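Local atomic coordinates of nucleotidyltransferase-like protein (PDB entry 3C18), a protein that probably transfers nucleotidyl groups, judging by its nucleotidyltransferase-like fold, although its substrate is not established. Residues Asp36-Arg47 and Thr62-Glu72; Ser76-Asn84 and Glu118-Ser126. All coordinates share one frame; numbering follows the deposited sequence.

Interaction 1: residues Asp36-Arg47 and Thr62-Glu72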
loop_
_atom_site.group_PDB
_atom_site.type_symbol
_atom_site.label_atom_id
_atom_site.label_comp_id
_atom_site.label_asym_id
_atom_site.label_seq_id
_atom_site.Cartn_x
_atom_site.Cartn_y
_atom_site.Cartn_z
ATOM N N ASP A 36 18.791 6.025 -8.844
ATOM C CA ASP A 36 17.853 6.310 -9.918
ATOM C C ASP A 36 18.450 6.156 -11.301
ATOM O O ASP A 36 18.028 6.819 -12.243
ATOM C CB ASP A 36 17.342 7.748 -9.792
ATOM C CG ASP A 36 16.211 7.892 -8.773
ATOM O OD1 ASP A 36 15.811 6.874 -8.217
ATOM O OD2 ASP A 36 15.709 9.022 -8.584
ATOM N N GLN A 37 19.448 5.292 -11.410
ATOM C CA GLN A 37 20.119 5.007 -12.723
ATOM C C GLN A 37 20.928 6.206 -13.189
ATOM O O GLN A 37 21.251 6.367 -14.385
ATOM C CB GLN A 37 19.130 4.584 -13.806
ATOM C CG GLN A 37 18.622 3.138 -13.623
ATOM C CD GLN A 37 17.432 3.056 -12.679
ATOM O OE1 GLN A 37 16.604 3.963 -12.632
ATOM N NE2 GLN A 37 17.348 1.973 -11.918
ATOM N N PHE A 38 21.209 7.056 -12.205
ATOM C CA PHE A 38 22.087 8.226 -12.354
ATOM C C PHE A 38 23.397 7.978 -11.626
ATOM O O PHE A 38 23.594 6.911 -11.050
ATOM C CB PHE A 38 21.405 9.507 -11.849
ATOM C CG PHE A 38 20.501 10.141 -12.864
ATOM C CD1 PHE A 38 20.159 9.467 -14.019
ATOM C CD2 PHE A 38 20.000 11.393 -12.677
ATOM C CE1 PHE A 38 19.342 10.047 -14.957
ATOM C CE2 PHE A 38 19.183 11.961 -13.610
ATOM C CZ PHE A 38 18.842 11.283 -14.749
ATOM N N ASP A 39 24.256 8.992 -11.621
ATOM C CA ASP A 39 25.641 8.879 -11.137
ATOM C C ASP A 39 25.764 9.232 -9.673
ATOM O O ASP A 39 26.586 8.680 -8.942
ATOM C CB ASP A 39 26.584 9.816 -11.925
ATOM C CG ASP A 39 26.627 9.503 -13.405
ATOM O OD1 ASP A 39 26.739 8.319 -13.738
ATOM O OD2 ASP A 39 26.550 10.436 -14.238
ATOM N N VAL A 40 24.986 10.229 -9.282
ATOM C CA VAL A 40 24.956 10.696 -7.900
ATOM C C VAL A 40 23.538 11.038 -7.532
ATOM O O VAL A 40 22.822 11.647 -8.310
ATOM C CB VAL A 40 25.858 11.941 -7.668
ATOM C CG1 VAL A 40 25.657 12.494 -6.265
ATOM C CG2 VAL A 40 27.318 11.568 -7.888
ATOM N N LEU A 41 23.139 10.610 -6.346
ATOM C CA LEU A 41 21.825 10.965 -5.815
ATOM C C LEU A 41 22.050 11.894 -4.634
ATOM O O LEU A 41 22.845 11.639 -3.749
ATOM C CB LEU A 41 21.023 9.731 -5.403
ATOM C CG LEU A 41 19.542 10.011 -5.046
ATOM C CD1 LEU A 41 18.632 8.962 -5.575
ATOM C CD2 LEU A 41 19.317 10.202 -3.572
ATOM N N LEU A 42 21.379 13.019 -4.679
ATOM C CA LEU A 42 21.429 13.967 -3.597
ATOM C C LEU A 42 20.105 13.922 -2.875
ATOM O O LEU A 42 19.055 13.980 -3.483
ATOM C CB LEU A 42 21.643 15.385 -4.128
ATOM C CG LEU A 42 23.004 15.784 -4.666
ATOM C CD1 LEU A 42 22.905 17.155 -5.335
ATOM C CD2 LEU A 42 24.046 15.784 -3.553
ATOM N N LEU A 43 20.183 13.840 -1.560
ATOM C CA LEU A 43 19.011 13.839 -0.703
ATOM C C LEU A 43 19.027 15.071 0.143
ATOM O O LEU A 43 19.908 15.266 0.982
ATOM C CB LEU A 43 18.965 12.584 0.183
ATOM C CG LEU A 43 17.879 12.584 1.268
ATOM C CD1 LEU A 43 16.475 12.414 0.635
ATOM C CD2 LEU A 43 18.165 11.493 2.309
ATOM N N VAL A 44 18.049 15.919 -0.115
ATOM C CA VAL A 44 17.912 17.200 0.578
ATOM C C VAL A 44 16.748 17.104 1.538
ATOM O O VAL A 44 15.631 16.861 1.125
ATOM C CB VAL A 44 17.650 18.370 -0.448
ATOM C CG1 VAL A 44 17.554 19.693 0.250
ATOM C CG2 VAL A 44 18.772 18.407 -1.534
ATOM N N ILE A 45 17.031 17.248 2.836
ATOM C CA ILE A 45 15.977 17.257 3.857
ATOM C C ILE A 45 15.687 18.693 4.261
ATOM O O ILE A 45 16.582 19.469 4.612
ATOM C CB ILE A 45 16.279 16.406 5.074
ATOM C CG1 ILE A 45 16.595 14.967 4.644
ATOM C CG2 ILE A 45 15.013 16.348 5.989
ATOM C CD1 ILE A 45 18.051 14.749 4.241
ATOM N N THR A 46 14.403 19.007 4.222
ATOM C CA THR A 46 13.929 20.360 4.351
ATOM C C THR A 46 12.636 20.490 5.160
ATOM O O THR A 46 11.838 19.549 5.254
ATOM C CB THR A 46 13.689 20.908 2.910
ATOM O OG1 THR A 46 13.394 22.296 2.955
ATOM C CG2 THR A 46 12.581 20.192 2.243
ATOM N N ARG A 47 12.456 21.670 5.752
ATOM C CA ARG A 47 11.237 22.018 6.461
ATOM C C ARG A 47 10.423 22.977 5.647
ATOM O O ARG A 47 9.442 23.541 6.107
ATOM C CB ARG A 47 11.530 22.632 7.814
ATOM C CG ARG A 47 12.086 21.676 8.781
ATOM C CD ARG A 47 12.368 22.339 10.106
ATOM N NE ARG A 47 13.103 21.424 10.953
ATOM C CZ ARG A 47 13.670 21.752 12.109
ATOM N NH1 ARG A 47 13.588 22.991 12.559
ATOM N NH2 ARG A 47 14.327 20.833 12.814
ATOM N N THR A 62 29.301 16.173 -17.156
ATOM C CA THR A 62 29.095 14.806 -17.597
ATOM C C THR A 62 28.301 13.999 -16.554
ATOM O O THR A 62 27.800 12.894 -16.814
ATOM C CB THR A 62 30.473 14.163 -17.888
ATOM O OG1 THR A 62 30.282 12.807 -18.290
ATOM C CG2 THR A 62 31.393 14.191 -16.648
ATOM N N LEU A 63 28.187 14.607 -15.374
ATOM C CA LEU A 63 27.631 13.957 -14.180
ATOM C C LEU A 63 26.140 14.134 -14.051
ATOM O O LEU A 63 25.658 15.243 -13.908
ATOM C CB LEU A 63 28.303 14.506 -12.918
ATOM C CG LEU A 63 28.016 13.720 -11.633
ATOM C CD1 LEU A 63 28.719 12.352 -11.674
ATOM C CD2 LEU A 63 28.441 14.494 -10.408
ATOM N N ARG A 64 25.431 13.016 -14.096
ATOM C CA ARG A 64 23.968 12.985 -13.960
ATOM C C ARG A 64 23.597 12.833 -12.509
ATOM O O ARG A 64 24.047 11.924 -11.812
ATOM C CB ARG A 64 23.356 11.848 -14.772
ATOM C CG ARG A 64 23.612 11.971 -16.234
ATOM C CD ARG A 64 23.382 10.670 -16.945
ATOM N NE ARG A 64 22.004 10.498 -17.381
ATOM C CZ ARG A 64 21.456 9.322 -17.683
ATOM N NH1 ARG A 64 22.165 8.204 -17.574
ATOM N NH2 ARG A 64 20.189 9.259 -18.071
ATOM N N VAL A 65 22.766 13.756 -12.063
ATOM C CA VAL A 65 22.416 13.889 -10.654
ATOM C C VAL A 65 20.912 13.881 -10.469
ATOM O O VAL A 65 20.206 14.654 -11.069
ATOM C CB VAL A 65 22.971 15.225 -10.086
ATOM C CG1 VAL A 65 22.702 15.372 -8.586
ATOM C CG2 VAL A 65 24.445 15.344 -10.385
ATOM N N SER A 66 20.452 12.958 -9.627
ATOM C CA SER A 66 19.059 12.942 -9.154
ATOM C C SER A 66 18.978 13.621 -7.783
ATOM O O SER A 66 19.727 13.320 -6.874
ATOM C CB SER A 66 18.523 11.512 -9.030
ATOM O OG SER A 66 17.138 11.551 -8.755
ATOM N N LEU A 67 18.057 14.554 -7.664
ATOM C CA LEU A 67 17.832 15.213 -6.403
ATOM C C LEU A 67 16.455 14.879 -5.813
ATOM O O LEU A 67 15.401 15.188 -6.398
ATOM C CB LEU A 67 18.026 16.707 -6.570
ATOM C CG LEU A 67 18.139 17.539 -5.299
ATOM C CD1 LEU A 67 19.010 18.732 -5.517
ATOM C CD2 LEU A 67 16.746 17.948 -4.848
ATOM N N HIS A 68 16.505 14.232 -4.653
ATOM C CA HIS A 68 15.323 13.960 -3.834
ATOM C C HIS A 68 15.173 15.010 -2.741
ATOM O O HIS A 68 16.035 15.173 -1.905
ATOM C CB HIS A 68 15.361 12.549 -3.259
ATOM C CG HIS A 68 15.065 11.483 -4.284
ATOM N ND1 HIS A 68 13.987 10.628 -4.185
ATOM C CD2 HIS A 68 15.686 11.169 -5.451
ATOM C CE1 HIS A 68 13.974 9.813 -5.231
ATOM N NE2 HIS A 68 14.990 10.127 -6.021
ATOM N N LEU A 69 14.069 15.741 -2.821
ATOM C CA LEU A 69 13.707 16.796 -1.882
ATOM C C LEU A 69 12.575 16.232 -1.039
ATOM O O LEU A 69 11.513 15.908 -1.573
ATOM C CB LEU A 69 13.231 18.058 -2.632
ATOM C CG LEU A 69 13.033 19.320 -1.774
ATOM C CD1 LEU A 69 14.317 19.732 -1.082
ATOM C CD2 LEU A 69 12.506 20.458 -2.613
ATOM N N VAL A 70 12.845 16.057 0.256
ATOM C CA VAL A 70 11.889 15.445 1.182
ATOM C C VAL A 70 11.718 16.264 2.445
ATOM O O VAL A 70 12.675 16.760 2.985
ATOM C CB VAL A 70 12.368 14.059 1.600
ATOM C CG1 VAL A 70 11.337 13.379 2.491
ATOM C CG2 VAL A 70 12.641 13.216 0.354
ATOM N N HIS A 71 10.487 16.379 2.894
ATOM C CA HIS A 71 10.220 17.106 4.160
ATOM C C HIS A 71 10.670 16.245 5.323
ATOM O O HIS A 71 10.489 15.033 5.316
ATOM C CB HIS A 71 8.733 17.439 4.303
ATOM C CG HIS A 71 8.454 18.449 5.363
ATOM N ND1 HIS A 71 8.533 18.146 6.707
ATOM C CD2 HIS A 71 8.150 19.763 5.288
ATOM C CE1 HIS A 71 8.265 19.226 7.414
ATOM N NE2 HIS A 71 8.005 20.220 6.578
ATOM N N GLU A 72 11.248 16.890 6.321
ATOM C CA GLU A 72 11.775 16.219 7.508
ATOM C C GLU A 72 10.770 15.294 8.180
ATOM O O GLU A 72 11.152 14.283 8.742
ATOM C CB GLU A 72 12.270 17.255 8.529
ATOM C CG GLU A 72 12.883 16.637 9.762
ATOM C CD GLU A 72 13.404 17.668 10.753
ATOM O OE1 GLU A 72 13.443 18.854 10.406
ATOM O OE2 GLU A 72 13.778 17.290 11.882
HETATM O O HOH W 1 24.163 7.653 -14.938
HETATM O O HOH W 2 21.419 5.019 -16.712
HETATM O O HOH W 3 7.113 22.601 7.757
#
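Val40-Thr46 and Leu63-His71 run as parallel neighbours, the axes of these short segments 4.7 Å apart at closest approach and crossing at -22°, with unbroken bridges from Val40-Val65 to Thr46-His71. They are inner strands of the mixed five-stranded sheet of the nucleotidyltransferase-like domain, flanked by 53-60 and 19-26. Arg64 O takes both Asp39 N and Val40 N, and the backbone ladder continues to Glu72 N on Thr46 O. The face bearing Val40, Leu42, Val44, Val65, Leu67 and Leu69 is an apolar layer, tightest where Val44 CG1 meets Leu69 CD1 at 3.5 Å. The face bearing Leu41, Leu43, Ser66 and His68 packs against helix 85-93 and includes a polar cluster. There Asp36 OD2 accepts two bonds from the same side of its carboxylate plane: Ser66 OG at 2.9 Å on the anti side, and His68 NE2 at 2.9 Å on the syn side. The latter is nearly straight (174°) and lies in the imidazole plane; with Trp53 NE1 on ND1, both ring nitrogens are engaged. Asp36 OD1 turns to Arg86. Asp39 OD2 clasps the start of the neighbouring strand, taking Arg64 N at 2.8 Å. Arg64 CB sits over one face of Phe38, 4.0 Å from the ring centroid in a CH-pi contact, and the bend of its chain (chi3 89°) brings NH2 to 3.3 Å from Phe38 CE1. Val65 C and Ser66 N lie at the CD2 edge, near the plane of the ring. Replacing Phe38 by alanine would probably open a gap beside that peptide and take away the ring that the Arg64 side chain lies against. At the far end, the extended Arg47 forms a salt bridge, NE 2.6 Å from Glu72 OE1 and in the guanidinium plane, and NH2 adds a weak bond to the same oxygen.

Interaction 2: residues Ser76-Asn84 and Glu118-Ser126; sequences SRWLILNAN and ERCLQMSLS
A Schellman motif closing helix 72-81 is where Ile80, Leu81 and Asn82 meet the flank of helix 116-142; here a helix of the nucleotidyltransferase-like part meets the long helix leading into the YgxA-like substrate-binding part. Asn82 carries the positive phi of the C-prime residue; the defining bonds run from Ala83 N to Trp78 O and, weakly, from Asn82 N to Leu79 O. The one direct hydrogen bond across the contact comes from Gln122, whose NE2 reaches Ile80 O at 2.7 Å. The donor lies well above the carbonyl plane, while the oxygen stays close to the plane of the Gln122 amide. With CG anti to its own carbonyl carbon (chi1 -73°) and the chain extended beyond, Gln122 projects across to this helix end. Its OE1 packs 3.3 Å from Asn82 CB, and the two amide planes are nearly parallel (8° apart); Asn82 OD1 bonds to Arg85. A water bridges the next carbonyl back: it donates to Leu79 O at 2.8 Å and to Glu118 OE1 at 2.7 Å, and accepts a weak bond from Gln122 NE2. Two late carbonyls of the helix thus receive donors from the glutamine or the water. Glu118 also lays its carboxylate across Ile80, OE2 being 3.8 Å from CG1. On the apolar side, Leu81 CD2 touches Leu121 CD2 at 3.8 Å and Leu125 CD1 at 3.9 Å, one methyl meeting side chains a helical turn apart. Leu81 CD1 rests over the centre of the Arg77 guanidinium, which is salt-bridged to Glu251. The axes of the two short segments approach to 10.0 Å and cross at -73°, a steep, local meeting burying 315 Å² summed over both sides: a helix C-terminus with a Schellman cap, docked against the side of a second helix.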
loop_
_atom_site.group_PDB
_atom_site.type_symbol
_atom_site.label_atom_id
_atom_site.label_comp_id
_atom_site.label_asym_id
_atom_site.label_seq_id
_atom_site.Cartn_x
_atom_site.Cartn_y
_atom_site.Cartn_z
ATOM N N SER A 76 10.855 11.232 8.439
ATOM C CA SER A 76 10.795 10.742 9.833
ATOM C C SER A 76 9.825 9.579 9.880
ATOM O O SER A 76 10.100 8.513 10.394
ATOM C CB SER A 76 10.354 11.891 10.758
ATOM O OG SER A 76 10.020 11.422 12.036
ATOM N N ARG A 77 8.666 9.831 9.323
ATOM C CA ARG A 77 7.616 8.833 9.216
ATOM C C ARG A 77 8.065 7.597 8.455
ATOM O O ARG A 77 7.750 6.501 8.854
ATOM C CB ARG A 77 6.402 9.402 8.509
ATOM C CG ARG A 77 5.275 8.417 8.397
ATOM C CD ARG A 77 3.984 9.101 8.002
ATOM N NE ARG A 77 2.974 8.101 7.706
ATOM C CZ ARG A 77 3.001 7.312 6.639
ATOM N NH1 ARG A 77 3.987 7.396 5.760
ATOM N NH2 ARG A 77 2.051 6.417 6.464
ATOM N N TRP A 78 8.791 7.781 7.361
ATOM C CA TRP A 78 9.271 6.637 6.592
ATOM C C TRP A 78 10.151 5.778 7.469
ATOM O O TRP A 78 10.155 4.543 7.399
ATOM C CB TRP A 78 10.136 7.028 5.395
ATOM C CG TRP A 78 9.384 7.583 4.238
ATOM C CD1 TRP A 78 8.072 7.423 3.975
ATOM C CD2 TRP A 78 9.930 8.335 3.125
ATOM N NE1 TRP A 78 7.739 8.067 2.808
ATOM C CE2 TRP A 78 8.862 8.610 2.252
ATOM C CE3 TRP A 78 11.219 8.776 2.784
ATOM C CZ2 TRP A 78 9.022 9.341 1.063
ATOM C CZ3 TRP A 78 11.386 9.496 1.604
ATOM C CH2 TRP A 78 10.284 9.769 0.756
ATOM N N LEU A 79 10.938 6.454 8.282
ATOM C CA LEU A 79 11.949 5.761 9.085
ATOM C C LEU A 79 11.249 5.081 10.267
ATOM O O LEU A 79 11.622 3.993 10.684
ATOM C CB LEU A 79 13.050 6.727 9.545
ATOM C CG LEU A 79 13.948 7.340 8.467
ATOM C CD1 LEU A 79 14.945 8.267 9.099
ATOM C CD2 LEU A 79 14.674 6.257 7.657
ATOM N N ILE A 80 10.201 5.732 10.767
ATOM C CA ILE A 80 9.456 5.223 11.930
ATOM C C ILE A 80 8.739 3.938 11.569
ATOM O O ILE A 80 8.644 3.012 12.369
ATOM C CB ILE A 80 8.429 6.253 12.456
ATOM C CG1 ILE A 80 9.155 7.313 13.291
ATOM C CG2 ILE A 80 7.360 5.582 13.312
ATOM C CD1 ILE A 80 8.235 8.418 13.811
ATOM N N LEU A 81 8.255 3.903 10.333
ATOM C CA LEU A 81 7.431 2.817 9.840
ATOM C C LEU A 81 8.238 1.803 9.048
ATOM O O LEU A 81 7.730 0.764 8.682
ATOM C CB LEU A 81 6.287 3.331 8.969
ATOM C CG LEU A 81 5.296 4.306 9.597
ATOM C CD1 LEU A 81 4.231 4.801 8.640
ATOM C CD2 LEU A 81 4.682 3.549 10.756
ATOM N N ASN A 82 9.500 2.128 8.809
ATOM C CA ASN A 82 10.361 1.276 7.982
ATOM C C ASN A 82 9.753 1.092 6.602
ATOM O O ASN A 82 9.753 -0.009 6.049
ATOM C CB ASN A 82 10.513 -0.092 8.630
ATOM C CG ASN A 82 11.643 -0.894 8.046
ATOM O OD1 ASN A 82 12.718 -0.340 7.823
ATOM N ND2 ASN A 82 11.437 -2.230 7.854
ATOM N N ALA A 83 9.262 2.198 6.058
ATOM C CA ALA A 83 8.494 2.219 4.814
ATOM C C ALA A 83 9.320 2.521 3.574
ATOM O O ALA A 83 8.794 2.538 2.471
ATOM C CB ALA A 83 7.342 3.228 4.935
ATOM N N ASN A 84 10.618 2.736 3.747
ATOM C CA ASN A 84 11.490 3.135 2.610
ATOM C C ASN A 84 12.923 2.717 2.810
ATOM O O ASN A 84 13.719 3.452 3.356
ATOM C CB ASN A 84 11.421 4.656 2.392
ATOM C CG ASN A 84 12.049 5.101 1.079
ATOM O OD1 ASN A 84 12.911 4.433 0.532
ATOM N ND2 ASN A 84 11.627 6.253 0.584
ATOM N N GLU A 118 8.487 2.103 18.080
ATOM C CA GLU A 118 8.429 1.971 16.608
ATOM C C GLU A 118 8.360 0.511 16.215
ATOM O O GLU A 118 7.669 0.157 15.310
ATOM C CB GLU A 118 9.618 2.599 15.906
ATOM C CG GLU A 118 9.851 4.039 16.269
ATOM C CD GLU A 118 11.086 4.588 15.603
ATOM O OE1 GLU A 118 11.713 3.838 14.797
ATOM O OE2 GLU A 118 11.409 5.759 15.894
ATOM N N ARG A 119 9.087 -0.327 16.928
ATOM C CA ARG A 119 9.065 -1.745 16.633
ATOM C C ARG A 119 7.689 -2.318 16.853
ATOM O O ARG A 119 7.198 -3.123 16.065
ATOM C CB ARG A 119 10.052 -2.521 17.488
ATOM C CG ARG A 119 10.146 -3.957 17.039
ATOM C CD ARG A 119 11.354 -4.667 17.649
ATOM N NE ARG A 119 11.211 -4.735 19.084
ATOM C CZ ARG A 119 10.652 -5.748 19.733
ATOM N NH1 ARG A 119 10.196 -6.807 19.078
ATOM N NH2 ARG A 119 10.567 -5.703 21.046
ATOM N N CYS A 120 7.068 -1.894 17.941
ATOM C CA CYS A 120 5.755 -2.439 18.340
ATOM C C CYS A 120 4.691 -1.999 17.381
ATOM O O CYS A 120 3.785 -2.760 17.073
ATOM C CB CYS A 120 5.381 -2.054 19.775
ATOM S SG CYS A 120 6.362 -3.034 20.956
ATOM N N LEU A 121 4.822 -0.781 16.882
ATOM C CA LEU A 121 3.854 -0.250 15.897
ATOM C C LEU A 121 3.970 -1.037 14.603
ATOM O O LEU A 121 2.976 -1.409 13.977
ATOM C CB LEU A 121 4.109 1.236 15.615
ATOM C CG LEU A 121 3.241 1.833 14.503
ATOM C CD1 LEU A 121 1.778 1.531 14.720
ATOM C CD2 LEU A 121 3.504 3.320 14.376
ATOM N N GLN A 122 5.207 -1.298 14.215
ATOM C CA GLN A 122 5.472 -2.104 13.008
ATOM C C GLN A 122 4.917 -3.530 13.134
ATOM O O GLN A 122 4.474 -4.140 12.153
ATOM C CB GLN A 122 6.953 -2.100 12.696
ATOM C CG GLN A 122 7.432 -0.740 12.117
ATOM C CD GLN A 122 8.878 -0.724 11.780
ATOM O OE1 GLN A 122 9.425 -1.733 11.303
ATOM N NE2 GLN A 122 9.537 0.444 11.997
HETATM N N MSE A 123 4.955 -4.062 14.355
HETATM C CA MSE A 123 4.484 -5.413 14.614
HETATM C C MSE A 123 2.990 -5.437 14.496
HETATM O O MSE A 123 2.443 -6.355 13.932
HETATM C CB MSE A 123 4.953 -5.972 15.962
HETATM C CG MSE A 123 6.403 -6.317 15.991
HETATM SE SE MSE A 123 6.890 -7.398 17.526
HETATM C CE MSE A 123 6.608 -6.097 18.932
ATOM N N SER A 124 2.315 -4.393 14.949
ATOM C CA SER A 124 0.842 -4.338 14.826
ATOM C C SER A 124 0.428 -4.188 13.372
ATOM O O SER A 124 -0.542 -4.744 12.950
ATOM C CB SER A 124 0.231 -3.210 15.654
ATOM O OG SER A 124 0.410 -3.442 17.063
ATOM N N LEU A 125 1.190 -3.416 12.610
ATOM C CA LEU A 125 0.905 -3.229 11.186
ATOM C C LEU A 125 1.115 -4.517 10.399
ATOM O O LEU A 125 0.362 -4.841 9.521
ATOM C CB LEU A 125 1.723 -2.070 10.605
ATOM C CG LEU A 125 1.293 -0.682 11.153
ATOM C CD1 LEU A 125 2.319 0.446 10.877
ATOM C CD2 LEU A 125 -0.052 -0.309 10.535
ATOM N N SER A 126 2.127 -5.284 10.768
ATOM C CA SER A 126 2.421 -6.554 10.092
ATOM C C SER A 126 1.361 -7.592 10.439
ATOM O O SER A 126 0.820 -8.327 9.586
ATOM C CB SER A 126 3.810 -7.040 10.531
ATOM O OG SER A 126 4.213 -8.182 9.815
HETATM O O HOH W 4 12.028 2.162 12.754
#

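In the fold
Interactions 1 and 2 follow in series along the chain, because strand 63-71 runs straight into helix 72-81, which carries Ser76-Leu81 of the second contact. Their centres lie about 24 Å apart, yet they touch directly where Val70 CG1 packs 4.0 Å from Trp78 CZ3. Trp53 gives a further connection, bonding to His68 and meeting Trp78 edge-to-face. The centre of interaction 1, within the nucleotidyltransferase-like sheet, is about 23 Å from that of the chain, and that of interaction 2, between the two parts, about 4 Å. A glycerol, probably from the crystallisation liquor, sits about 3 Å from the Phe38 side chain of interaction 1, a side chain that also packs on Tyr286 of the second subunit.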